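Local coordinates for N-methyltransferase (Streptoalloteichus sp. ATCC 53650, PDB 5BSZ), which probably catalyses the methylation of a sugar amino group with S-adenosylmethionine as methyl donor, a step linked to the trideoxysugar of kedarcidin, at residues 52-57 and 97-102; 117-122 and 206-211; 130-135 and 220-225; 146-151 and 239-244. All coordinates share one frame; numbering follows the deposited sequence. Where two conformers were deposited one is given.

Contact 1 of 4, residues 52-57 and 97-102. With SAH (S-adenosyl-L-homocysteine), chain B.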
# COMPACT_ATOMS: atom_id res chain seq x y z
N LEU A 52 -26.97 -25.42 17.74
CA LEU A 52 -26.43 -24.08 17.55
C LEU A 52 -24.95 -24.06 17.12
O LEU A 52 -24.13 -24.72 17.75
CB LEU A 52 -26.59 -23.31 18.85
CG LEU A 52 -25.87 -21.96 18.90
CD1 LEU A 52 -26.60 -20.92 18.08
CD2 LEU A 52 -25.62 -21.41 20.27
N ASP A 53 -24.65 -23.41 16.00
CA ASP A 53 -23.28 -23.25 15.49
C ASP A 53 -22.79 -21.82 15.77
O ASP A 53 -23.31 -20.81 15.24
CB ASP A 53 -23.19 -23.63 14.02
CG ASP A 53 -21.75 -23.59 13.45
OD1 ASP A 53 -20.80 -23.75 14.26
OD2 ASP A 53 -21.61 -23.40 12.21
N VAL A 54 -21.79 -21.74 16.64
CA VAL A 54 -21.25 -20.49 17.17
C VAL A 54 -20.02 -20.06 16.35
O VAL A 54 -19.09 -20.83 16.19
CB VAL A 54 -20.87 -20.63 18.65
CG1 VAL A 54 -20.27 -19.35 19.18
CG2 VAL A 54 -22.09 -21.05 19.46
N ALA A 55 -20.07 -18.82 15.85
CA ALA A 55 -19.15 -18.27 14.84
C ALA A 55 -19.26 -19.02 13.54
O ALA A 55 -18.26 -19.48 13.01
CB ALA A 55 -17.71 -18.18 15.34
N CYS A 56 -20.49 -19.06 13.03
CA CYS A 56 -20.87 -19.91 11.93
C CYS A 56 -20.41 -19.39 10.54
O CYS A 56 -20.56 -20.08 9.56
CB CYS A 56 -22.37 -20.15 12.00
SG CYS A 56 -23.36 -18.65 11.69
N GLY A 57 -19.85 -18.20 10.42
CA GLY A 57 -19.36 -17.72 9.09
C GLY A 57 -20.52 -17.66 8.10
O GLY A 57 -21.61 -17.19 8.45
N ALA A 97 -24.11 -11.78 17.59
CA ALA A 97 -23.66 -11.80 18.96
C ALA A 97 -22.23 -12.26 19.09
O ALA A 97 -21.64 -12.81 18.15
CB ALA A 97 -24.55 -12.65 19.84
N ASP A 98 -21.70 -11.92 20.26
CA ASP A 98 -20.34 -12.19 20.68
C ASP A 98 -20.28 -13.56 21.36
O ASP A 98 -20.91 -13.81 22.40
CB ASP A 98 -19.88 -11.09 21.62
CG ASP A 98 -18.44 -11.25 22.05
OD1 ASP A 98 -17.71 -12.19 21.58
OD2 ASP A 98 -18.11 -10.49 22.97
N MET A 99 -19.49 -14.43 20.75
CA MET A 99 -19.34 -15.82 21.22
C MET A 99 -18.85 -15.85 22.65
O MET A 99 -19.04 -16.85 23.34
CB MET A 99 -18.35 -16.62 20.32
CG MET A 99 -16.96 -16.05 20.23
SD MET A 99 -15.77 -16.76 19.00
CE MET A 99 -15.97 -18.35 19.68
N PHE A 100 -18.19 -14.79 23.09
CA PHE A 100 -17.62 -14.74 24.42
C PHE A 100 -18.62 -14.49 25.52
O PHE A 100 -18.34 -14.80 26.68
CB PHE A 100 -16.47 -13.72 24.51
CG PHE A 100 -15.37 -14.08 23.60
CD1 PHE A 100 -14.74 -15.31 23.75
CD2 PHE A 100 -15.07 -13.30 22.51
CE1 PHE A 100 -13.80 -15.70 22.85
CE2 PHE A 100 -14.11 -13.71 21.61
CZ PHE A 100 -13.48 -14.90 21.79
N ASP A 101 -19.75 -13.89 25.17
CA ASP A 101 -20.80 -13.65 26.16
C ASP A 101 -22.10 -13.34 25.40
O ASP A 101 -22.26 -12.25 24.82
CB ASP A 101 -20.36 -12.51 27.07
CG ASP A 101 -21.38 -12.25 28.18
OD1 ASP A 101 -21.84 -11.12 28.32
OD2 ASP A 101 -21.83 -13.24 28.77
N PHE A 102 -22.90 -14.38 25.19
CA PHE A 102 -24.16 -14.26 24.46
C PHE A 102 -25.19 -15.11 25.26
O PHE A 102 -24.84 -15.97 26.08
CB PHE A 102 -24.03 -14.73 23.00
CG PHE A 102 -23.79 -16.21 22.84
CD1 PHE A 102 -22.51 -16.75 22.87
CD2 PHE A 102 -24.86 -17.09 22.66
CE1 PHE A 102 -22.30 -18.11 22.78
CE2 PHE A 102 -24.66 -18.44 22.56
CZ PHE A 102 -23.37 -18.97 22.61
N SAH B . -17.03 -21.75 11.90
CA SAH B . -16.89 -21.09 10.55
CB SAH B . -16.23 -19.69 10.58
CG SAH B . -14.81 -19.47 10.15
SD SAH B . -14.16 -17.84 10.19
C SAH B . -16.27 -22.13 9.67
O SAH B . -15.79 -23.18 10.08
OXT SAH B . -16.36 -22.00 8.49
C5' SAH B . -14.27 -17.30 11.87
C4' SAH B . -15.61 -16.57 12.09
O4' SAH B . -15.75 -16.18 13.47
C3' SAH B . -15.71 -15.26 11.32
O3' SAH B . -16.87 -15.33 10.50
C2' SAH B . -15.89 -14.14 12.33
O2' SAH B . -16.83 -13.12 11.89
C1' SAH B . -16.35 -14.90 13.55
N9 SAH B . -16.03 -14.28 14.84
C8 SAH B . -14.86 -13.67 15.21
N7 SAH B . -14.95 -13.20 16.48
C5 SAH B . -16.21 -13.49 16.90
C6 SAH B . -16.96 -13.26 18.13
N6 SAH B . -16.29 -12.62 19.11
N1 SAH B . -18.22 -13.74 18.19
C2 SAH B . -18.82 -14.34 17.17
N3 SAH B . -18.21 -14.61 16.00
C4 SAH B . -16.93 -14.21 15.83
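Val54 sets CG1 anti to its backbone N (chi1 178°), which brings that methyl 3.5 Å from Met99 CB; Met99 holds CG between its own N and carbonyl carbon (chi1 59°), where CG reaches SAH N1 at 3.3 Å. This is the cofactor end of a Rossmann-like class I methyltransferase fold. Strand 50-54 runs into the glycine-containing loop 55-57, and 97-102 follows strand 94-96. Branched, apolar Val54 suits a place between two partners, since its other methyl, CG2, rests 4.0 Å from Phe102 CZ. Leu52 and Phe102 meet tip to tip, CD2 to CE2 at 3.9 Å, extending the buried hydrocarbon seam. Beyond it, Met99 also lays SD against the adenine of S-adenosylhomocysteine, and its backbone N donates to SAH N1 at 2.9 Å. Small Ala55 leaves room for the nucleoside beside its CB, and its O accepts from the ligand amine N at 2.8 Å. Gly57 suits its place because a CB there would crowd the ligand, and Gly57 N hydrogen-bonds to Glu76 OE1. Asp98 OD1 accepts from SAH N6 at 2.9 Å. The same oxygen closes an Asx turn, met by Phe100 N from well above the carboxylate plane at 3.0 Å.

Contact 2 of 4, residues 117-122 and 206-211. With SAH (S-adenosyl-L-homocysteine), chain B; EDO (1,2-ethanediol), chain C.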
# COMPACT_ATOMS: atom_id res chain seq x y z
N SER A 117 -12.35 -21.64 15.53
CA SER A 117 -12.87 -20.31 15.78
C SER A 117 -12.81 -19.92 17.26
O SER A 117 -12.64 -18.73 17.59
CB SER A 117 -14.30 -20.19 15.28
OG SER A 117 -14.31 -20.28 13.87
N ILE A 118 -12.80 -20.91 18.14
CA ILE A 118 -12.76 -20.62 19.55
C ILE A 118 -11.45 -19.93 19.97
O ILE A 118 -11.44 -19.26 20.99
CB ILE A 118 -13.15 -21.80 20.52
CG1 ILE A 118 -13.76 -21.19 21.82
CG2 ILE A 118 -12.02 -22.75 20.76
CD1 ILE A 118 -14.54 -22.16 22.67
N ALA A 119 -10.43 -20.04 19.15
CA ALA A 119 -9.08 -19.54 19.47
C ALA A 119 -8.93 -18.10 19.07
O ALA A 119 -7.90 -17.48 19.27
CB ALA A 119 -8.04 -20.41 18.76
N TYR A 120 -10.00 -17.43 18.67
CA TYR A 120 -10.07 -16.00 18.90
C TYR A 120 -9.98 -15.59 20.37
O TYR A 120 -9.61 -14.47 20.66
CB TYR A 120 -11.37 -15.42 18.30
CG TYR A 120 -11.43 -15.28 16.79
CD1 TYR A 120 -11.36 -14.03 16.17
CD2 TYR A 120 -11.52 -16.36 15.97
CE1 TYR A 120 -11.44 -13.89 14.80
CE2 TYR A 120 -11.57 -16.24 14.60
CZ TYR A 120 -11.51 -15.01 14.01
OH TYR A 120 -11.59 -14.95 12.66
N ALA A 121 -10.28 -16.51 21.29
CA ALA A 121 -10.05 -16.23 22.70
C ALA A 121 -8.59 -15.90 22.88
O ALA A 121 -7.74 -16.63 22.40
CB ALA A 121 -10.43 -17.44 23.55
N ALA A 122 -8.32 -14.85 23.64
CA ALA A 122 -6.94 -14.37 23.79
C ALA A 122 -6.17 -15.06 24.93
O ALA A 122 -4.95 -15.07 24.90
CB ALA A 122 -6.94 -12.87 23.96
N GLN A 206 -4.41 -11.67 11.24
CA GLN A 206 -5.22 -12.13 12.35
C GLN A 206 -4.42 -13.10 13.21
O GLN A 206 -3.65 -13.92 12.71
CB GLN A 206 -6.57 -12.71 11.88
CG GLN A 206 -6.61 -14.21 11.59
CD GLN A 206 -7.95 -14.71 11.04
OE1 GLN A 206 -8.25 -14.57 9.84
NE2 GLN A 206 -8.73 -15.36 11.88
N ASP A 207 -4.62 -12.97 14.52
CA ASP A 207 -4.00 -13.82 15.53
C ASP A 207 -5.02 -14.87 16.02
O ASP A 207 -6.20 -14.57 16.19
CB ASP A 207 -3.56 -12.93 16.69
CG ASP A 207 -2.32 -12.07 16.39
OD1 ASP A 207 -1.59 -12.42 15.47
OD2 ASP A 207 -2.04 -11.14 17.18
N LEU A 208 -4.53 -16.08 16.32
CA LEU A 208 -5.23 -17.09 17.07
C LEU A 208 -4.34 -17.62 18.19
O LEU A 208 -3.12 -17.79 17.97
CB LEU A 208 -5.56 -18.23 16.11
CG LEU A 208 -6.54 -17.93 14.95
CD1 LEU A 208 -6.56 -19.03 13.93
CD2 LEU A 208 -7.95 -17.69 15.49
N THR A 209 -4.92 -17.87 19.36
CA THR A 209 -4.14 -18.38 20.48
C THR A 209 -3.87 -19.89 20.33
O THR A 209 -4.76 -20.63 19.95
CB THR A 209 -4.88 -18.13 21.78
OG1 THR A 209 -5.16 -16.76 21.80
CG2 THR A 209 -4.04 -18.52 23.01
N LEU A 210 -2.66 -20.34 20.65
CA LEU A 210 -2.31 -21.72 20.71
C LEU A 210 -2.50 -22.25 22.12
O LEU A 210 -1.69 -21.95 23.02
CB LEU A 210 -0.85 -21.89 20.23
CG LEU A 210 -0.52 -21.35 18.84
CD1 LEU A 210 0.99 -21.26 18.58
CD2 LEU A 210 -1.21 -22.22 17.81
N PHE A 211 -3.63 -22.92 22.37
CA PHE A 211 -3.91 -23.46 23.71
C PHE A 211 -3.51 -24.91 23.78
O PHE A 211 -3.80 -25.69 22.87
CB PHE A 211 -5.39 -23.38 24.09
CG PHE A 211 -5.94 -22.01 24.19
CD1 PHE A 211 -6.78 -21.52 23.22
CD2 PHE A 211 -5.71 -21.23 25.31
CE1 PHE A 211 -7.31 -20.25 23.33
CE2 PHE A 211 -6.25 -19.98 25.45
CZ PHE A 211 -7.09 -19.48 24.46
N SAH B . -17.03 -21.75 11.90
CA SAH B . -16.89 -21.09 10.55
CB SAH B . -16.23 -19.69 10.58
CG SAH B . -14.81 -19.47 10.15
SD SAH B . -14.16 -17.84 10.19
C SAH B . -16.27 -22.13 9.67
O SAH B . -15.79 -23.18 10.08
OXT SAH B . -16.36 -22.00 8.49
C5' SAH B . -14.27 -17.30 11.87
C4' SAH B . -15.61 -16.57 12.09
O4' SAH B . -15.75 -16.18 13.47
C3' SAH B . -15.71 -15.26 11.32
O3' SAH B . -16.87 -15.33 10.50
C2' SAH B . -15.89 -14.14 12.33
O2' SAH B . -16.83 -13.12 11.89
C1' SAH B . -16.35 -14.90 13.55
N9 SAH B . -16.03 -14.28 14.84
C8 SAH B . -14.86 -13.67 15.21
N7 SAH B . -14.95 -13.20 16.48
C5 SAH B . -16.21 -13.49 16.90
C6 SAH B . -16.96 -13.26 18.13
N6 SAH B . -16.29 -12.62 19.11
N1 SAH B . -18.22 -13.74 18.19
C2 SAH B . -18.82 -14.34 17.17
N3 SAH B . -18.21 -14.61 16.00
C4 SAH B . -16.93 -14.21 15.83
C1 EDO C . -3.27 -7.95 15.41
O1 EDO C . -3.63 -8.85 16.49
C2 EDO C . -2.34 -6.79 15.80
O2 EDO C . -2.16 -6.55 17.21
O HOH W 1 -3.21 -14.64 23.03
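Thr209 OG1 donates to Ala121 O at 2.7 Å, and OG1 sits in the plane of the Ala121 carbonyl, on a lone pair of its O. Thr209 N donates to Ala119 O at 3.0 Å and 167°. The two bonds tie a 3-10 turn, residues 117-120 and the loop after it, to the end of strand 198-209, an edge strand, within this chain, of the four-stranded antiparallel sheet. Threonine serves well here: with OG1 anti to the carbonyl carbon (chi1 -54°), its short hydroxyl reaches the loop while CG2 lies over a face of the Phe211 ring. Ala119, lacking anything beyond CB, lets the backbones come close, and its CB is 4.2 Å from Leu208 CB. Leu208 then places CD2 3.8 Å from Tyr120 CD2. Tyr120 carries the contact to the cofactor site, for one face of its ring covers SAH C8, which stands 3.5 Å above the plane and is offset toward the rim. On the other flank, Phe211 CZ packs 4.0 Å from Ala121 CB. In a further shell, His2 of a second subunit hydrogen-bonds through NE2 to Thr209 OG1. A water joins the same hydroxyl to the loop, donating to Ala122 O at 2.6 Å and to Thr209 OG1 at 3.1 Å.

Contact 3 of 4, residues 130-135 and 220-225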
# COMPACT_ATOMS: atom_id res chain seq x y z
N ALA A 130 -16.11 -18.23 26.80
CA ALA A 130 -16.77 -18.77 25.59
C ALA A 130 -17.39 -20.16 25.84
O ALA A 130 -18.46 -20.46 25.39
CB ALA A 130 -15.81 -18.88 24.41
N VAL A 131 -16.66 -21.06 26.48
CA VAL A 131 -17.14 -22.42 26.65
C VAL A 131 -18.31 -22.43 27.63
O VAL A 131 -19.29 -23.19 27.47
CB VAL A 131 -15.99 -23.33 27.11
CG1 VAL A 131 -16.50 -24.71 27.47
CG2 VAL A 131 -14.96 -23.43 25.97
N ARG A 132 -18.23 -21.58 28.64
CA ARG A 132 -19.36 -21.41 29.54
C ARG A 132 -20.62 -20.91 28.82
O ARG A 132 -21.75 -21.39 29.07
CB ARG A 132 -18.98 -20.49 30.69
CG ARG A 132 -19.74 -20.76 31.99
CD ARG A 132 -18.80 -20.71 33.22
NE ARG A 132 -17.77 -19.68 33.07
CZ ARG A 132 -16.43 -19.83 33.16
NH1 ARG A 132 -15.84 -21.01 33.47
NH2 ARG A 132 -15.69 -18.73 32.92
N ALA A 133 -20.44 -19.91 27.97
CA ALA A 133 -21.59 -19.34 27.29
C ALA A 133 -22.21 -20.39 26.39
O ALA A 133 -23.42 -20.42 26.31
CB ALA A 133 -21.23 -18.12 26.46
N MET A 134 -21.39 -21.16 25.65
CA MET A 134 -21.86 -22.33 24.91
C MET A 134 -22.62 -23.36 25.78
O MET A 134 -23.70 -23.78 25.41
CB MET A 134 -20.74 -23.06 24.13
CG MET A 134 -20.19 -22.14 23.02
SD MET A 134 -18.67 -22.86 22.36
CE MET A 134 -18.16 -21.39 21.48
N ALA A 135 -22.01 -23.77 26.90
CA ALA A 135 -22.58 -24.76 27.83
C ALA A 135 -23.93 -24.35 28.43
O ALA A 135 -24.78 -25.22 28.66
CB ALA A 135 -21.58 -25.04 28.95
N LEU A 220 -13.96 -27.01 29.57
CA LEU A 220 -15.14 -27.90 29.55
C LEU A 220 -15.61 -28.28 30.96
O LEU A 220 -16.77 -28.09 31.31
CB LEU A 220 -14.89 -29.14 28.71
CG LEU A 220 -14.91 -28.82 27.21
CD1 LEU A 220 -14.30 -29.93 26.41
CD2 LEU A 220 -16.33 -28.63 26.68
N ALA A 221 -14.68 -28.76 31.79
CA ALA A 221 -14.96 -29.12 33.18
C ALA A 221 -15.49 -27.94 34.00
O ALA A 221 -16.47 -28.09 34.72
CB ALA A 221 -13.70 -29.65 33.84
N ALA A 222 -14.86 -26.77 33.88
CA ALA A 222 -15.36 -25.59 34.55
C ALA A 222 -16.70 -25.12 34.03
O ALA A 222 -17.39 -24.41 34.74
CB ALA A 222 -14.36 -24.46 34.49
N ALA A 223 -17.07 -25.50 32.81
CA ALA A 223 -18.40 -25.17 32.28
C ALA A 223 -19.44 -26.23 32.65
O ALA A 223 -20.55 -26.21 32.09
CB ALA A 223 -18.33 -25.06 30.76
N GLY A 224 -19.10 -27.16 33.53
CA GLY A 224 -20.04 -28.19 33.99
C GLY A 224 -20.30 -29.29 32.98
O GLY A 224 -21.38 -29.89 32.97
N CYS A 225 -19.32 -29.54 32.11
CA CYS A 225 -19.38 -30.62 31.14
C CYS A 225 -18.30 -31.66 31.44
O CYS A 225 -17.20 -31.29 31.85
CB CYS A 225 -19.15 -30.11 29.71
SG CYS A 225 -20.46 -28.97 29.18
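Ala223 has more of its surface buried by this meeting of two helix ends than any other residue, and its CB points toward helix 124-135 between Val131 and Ala135. Ala223 CB lies 3.8 Å from Val131 CG1 and 3.7 Å from Ala135 CB, so the single methyl of alanine fits where the backbones close to 4.8 Å between the CA atoms of Arg132 and Ala223. Val131 sets CG1 anti to its backbone N (chi1 172°), bringing that methyl to Ala223 and also, at 4.0 Å, to Leu220 CD2; Val131 and Leu220 cross at about a right angle. Leu144 and Ile146 of strand 143-146 continue the apolar layer around Val131. The Arg132 chain bends at chi2 and chi3, and NH1 comes 3.9 Å from Ala222 CB, with the methyl at the guanidinium edge. Helix 213-222 stops here in a Schellman motif: Gly224, at positive phi, is its C-prime residue, Cys225 N reaches back to Leu220 O at 3.0 Å, and Gly224 N to Ala221 O. Cys225 then places SG 4.1 Å from Ala135 CB. No hydrogen bond crosses between the segments, which implies that the helices are matched through shape and burial of methyl groups, with the one charged side chain kept to the margin.

Contact 4 of 4, residues 146-151 and 239-244. With THM (thymidine), chain G.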
# COMPACT_ATOMS: atom_id res chain seq x y z
N ILE A 146 -16.20 -28.83 20.19
CA ILE A 146 -15.19 -27.81 19.80
C ILE A 146 -14.14 -28.42 18.88
O ILE A 146 -13.54 -29.46 19.21
CB ILE A 146 -14.48 -27.28 21.05
CG1 ILE A 146 -15.49 -26.62 21.98
CG2 ILE A 146 -13.36 -26.32 20.66
CD1 ILE A 146 -14.93 -26.29 23.34
N ASP A 147 -14.06 -27.84 17.69
CA ASP A 147 -13.00 -28.11 16.74
C ASP A 147 -11.89 -27.10 17.06
O ASP A 147 -11.97 -25.93 16.67
CB ASP A 147 -13.50 -27.92 15.30
CG ASP A 147 -12.43 -28.23 14.23
OD1 ASP A 147 -11.36 -28.80 14.58
OD2 ASP A 147 -12.66 -27.85 13.04
N PRO A 148 -10.91 -27.51 17.87
CA PRO A 148 -9.92 -26.61 18.41
C PRO A 148 -8.98 -26.11 17.33
O PRO A 148 -8.91 -26.69 16.25
CB PRO A 148 -9.16 -27.49 19.42
CG PRO A 148 -9.16 -28.81 18.75
CD PRO A 148 -10.53 -28.92 18.11
N TRP A 149 -8.33 -24.99 17.59
CA TRP A 149 -7.17 -24.59 16.77
C TRP A 149 -5.98 -25.41 17.28
O TRP A 149 -6.13 -26.21 18.26
CB TRP A 149 -6.94 -23.07 16.93
CG TRP A 149 -5.80 -22.52 16.10
CD1 TRP A 149 -4.72 -21.85 16.59
CD2 TRP A 149 -5.59 -22.62 14.69
NE1 TRP A 149 -3.87 -21.52 15.58
CE2 TRP A 149 -4.38 -22.00 14.40
CE3 TRP A 149 -6.32 -23.17 13.63
CZ2 TRP A 149 -3.86 -21.91 13.10
CZ3 TRP A 149 -5.82 -23.05 12.34
CH2 TRP A 149 -4.58 -22.46 12.09
N TRP A 150 -4.84 -25.27 16.59
CA TRP A 150 -3.58 -25.91 16.97
C TRP A 150 -3.09 -25.53 18.34
O TRP A 150 -3.47 -24.50 18.90
CB TRP A 150 -2.50 -25.77 15.87
CG TRP A 150 -2.99 -26.23 14.53
CD1 TRP A 150 -3.44 -25.44 13.48
CD2 TRP A 150 -3.15 -27.58 14.09
NE1 TRP A 150 -3.86 -26.24 12.41
CE2 TRP A 150 -3.67 -27.55 12.76
CE3 TRP A 150 -2.88 -28.84 14.68
CZ2 TRP A 150 -3.95 -28.73 12.05
CZ3 TRP A 150 -3.14 -30.00 13.95
CH2 TRP A 150 -3.66 -29.93 12.65
N SER A 151 -2.28 -26.43 18.93
CA SER A 151 -1.66 -26.24 20.24
C SER A 151 -0.21 -25.81 20.03
O SER A 151 0.33 -25.99 18.95
CB SER A 151 -1.69 -27.61 20.95
OG SER A 151 -3.02 -27.87 21.42
N GLY A 239 -7.85 -33.46 16.59
CA GLY A 239 -9.00 -34.07 17.17
C GLY A 239 -10.12 -33.09 17.50
O GLY A 239 -10.17 -31.97 16.94
N LEU A 240 -11.03 -33.55 18.36
CA LEU A 240 -12.11 -32.69 18.81
C LEU A 240 -12.17 -32.74 20.30
O LEU A 240 -11.93 -33.80 20.88
CB LEU A 240 -13.44 -33.15 18.21
CG LEU A 240 -13.66 -33.05 16.72
CD1 LEU A 240 -15.07 -33.56 16.43
CD2 LEU A 240 -13.54 -31.65 16.13
N PHE A 241 -12.53 -31.62 20.92
CA PHE A 241 -12.90 -31.62 22.32
C PHE A 241 -14.41 -31.60 22.48
O PHE A 241 -15.10 -30.78 21.85
CB PHE A 241 -12.26 -30.47 23.07
CG PHE A 241 -10.77 -30.56 23.12
CD1 PHE A 241 -10.13 -31.42 24.02
CD2 PHE A 241 -10.00 -29.88 22.20
CE1 PHE A 241 -8.75 -31.52 24.02
CE2 PHE A 241 -8.62 -29.99 22.18
CZ PHE A 241 -7.99 -30.80 23.10
N VAL A 242 -14.90 -32.56 23.25
CA VAL A 242 -16.36 -32.74 23.43
C VAL A 242 -16.70 -32.75 24.89
O VAL A 242 -15.93 -33.27 25.71
CB VAL A 242 -16.88 -34.02 22.76
CG1 VAL A 242 -18.38 -34.19 22.97
CG2 VAL A 242 -16.58 -34.00 21.27
N GLY A 243 -17.83 -32.14 25.23
CA GLY A 243 -18.32 -32.11 26.60
C GLY A 243 -19.79 -32.48 26.61
O GLY A 243 -20.57 -32.09 25.71
N VAL A 244 -20.16 -33.26 27.63
CA VAL A 244 -21.57 -33.59 27.83
C VAL A 244 -21.99 -32.88 29.06
O VAL A 244 -21.37 -33.03 30.12
CB VAL A 244 -21.80 -35.09 27.99
CG1 VAL A 244 -23.24 -35.37 28.39
CG2 VAL A 244 -21.43 -35.76 26.68
O5' THM G . -4.40 -24.51 7.30
C5' THM G . -3.03 -24.06 7.33
C4' THM G . -2.57 -23.76 8.76
O4' THM G . -2.59 -25.06 9.36
C3' THM G . -1.13 -23.22 8.95
O3' THM G . -1.10 -21.97 9.67
C2' THM G . -0.31 -24.29 9.70
C1' THM G . -1.44 -25.22 10.19
N1 THM G . -1.21 -26.67 10.38
C2 THM G . -0.59 -26.90 11.62
O2 THM G . -0.29 -25.88 12.27
N3 THM G . -0.31 -28.11 12.08
C4 THM G . -0.66 -29.20 11.39
O4 THM G . -0.41 -30.36 11.85
C5 THM G . -1.33 -28.98 10.09
C5M THM G . -1.68 -30.25 9.36
C6 THM G . -1.62 -27.70 9.63
O HOH W 2 -9.73 -30.78 14.54
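Pro148 and Phe241 meet at about a right angle, the proline presenting CB and CG to the edge of the phenyl ring, with CG 3.7 Å from Phe241 CE2. They sit where parallel strand 143-146 borders antiparallel strand 240-245 in the seven-stranded mixed sheet, whose order 3-2-1-4-5-7-6 is the hallmark of class I methyltransferases. Ile146 and Phe241 form an antiparallel hydrogen-bonded pair: Ile146 N gives to Phe241 O at 2.8 Å, and Phe241 N gives to Ile146 O at 2.9 Å. Their side chains share one face of the sheet, where bulky apolar residues suit the cover of helix 213-222; Tyr216 stacks on Phe241. Pro148, with no N-H to give, comes where the ladder with 240-245 has ended, its ring packing on Phe241. Asp147 holds CG anti to its backbone N (chi1 -179°) and crosses Leu240 obliquely, Leu240 CD2 lying 3.8 Å from Asp147 CB. Both carboxylate oxygens are held: OD2 accepts from Thr115 N, and OD1 pairs with Arg238. A water also bridges the segments, donating to Asp147 OD1 at 2.6 Å and to Gly239 O at 2.7 Å. Farther along, Trp150 offers its flat indole to thymidine, with THM N3 3.4 Å above the plane over the ring centre.

Contact 1 closes before the other three open, whereas the segments of contacts 2, 3 and 4 interleave along the chain. Contacts 1 and 4 both reach the seven-stranded sheet, with centres 16 Å apart and no direct touch. Contact 3, about 14 Å from the first and 13 Å from the fourth by centres, connects them through helix 124-135, whose Met134 meets Val54 and whose Val131 meets Ile146. Contact 2, its centre 14 Å from that of contact 1 and 13 Å from that of contact 4, joins the four-stranded sheet to the turn beside the cofactor. Contacts 1 and 2 share the S-adenosylhomocysteine, and contact 2 packs through Ala119 on Trp149 of contact 4, which carries the thymidine-binding Trp150.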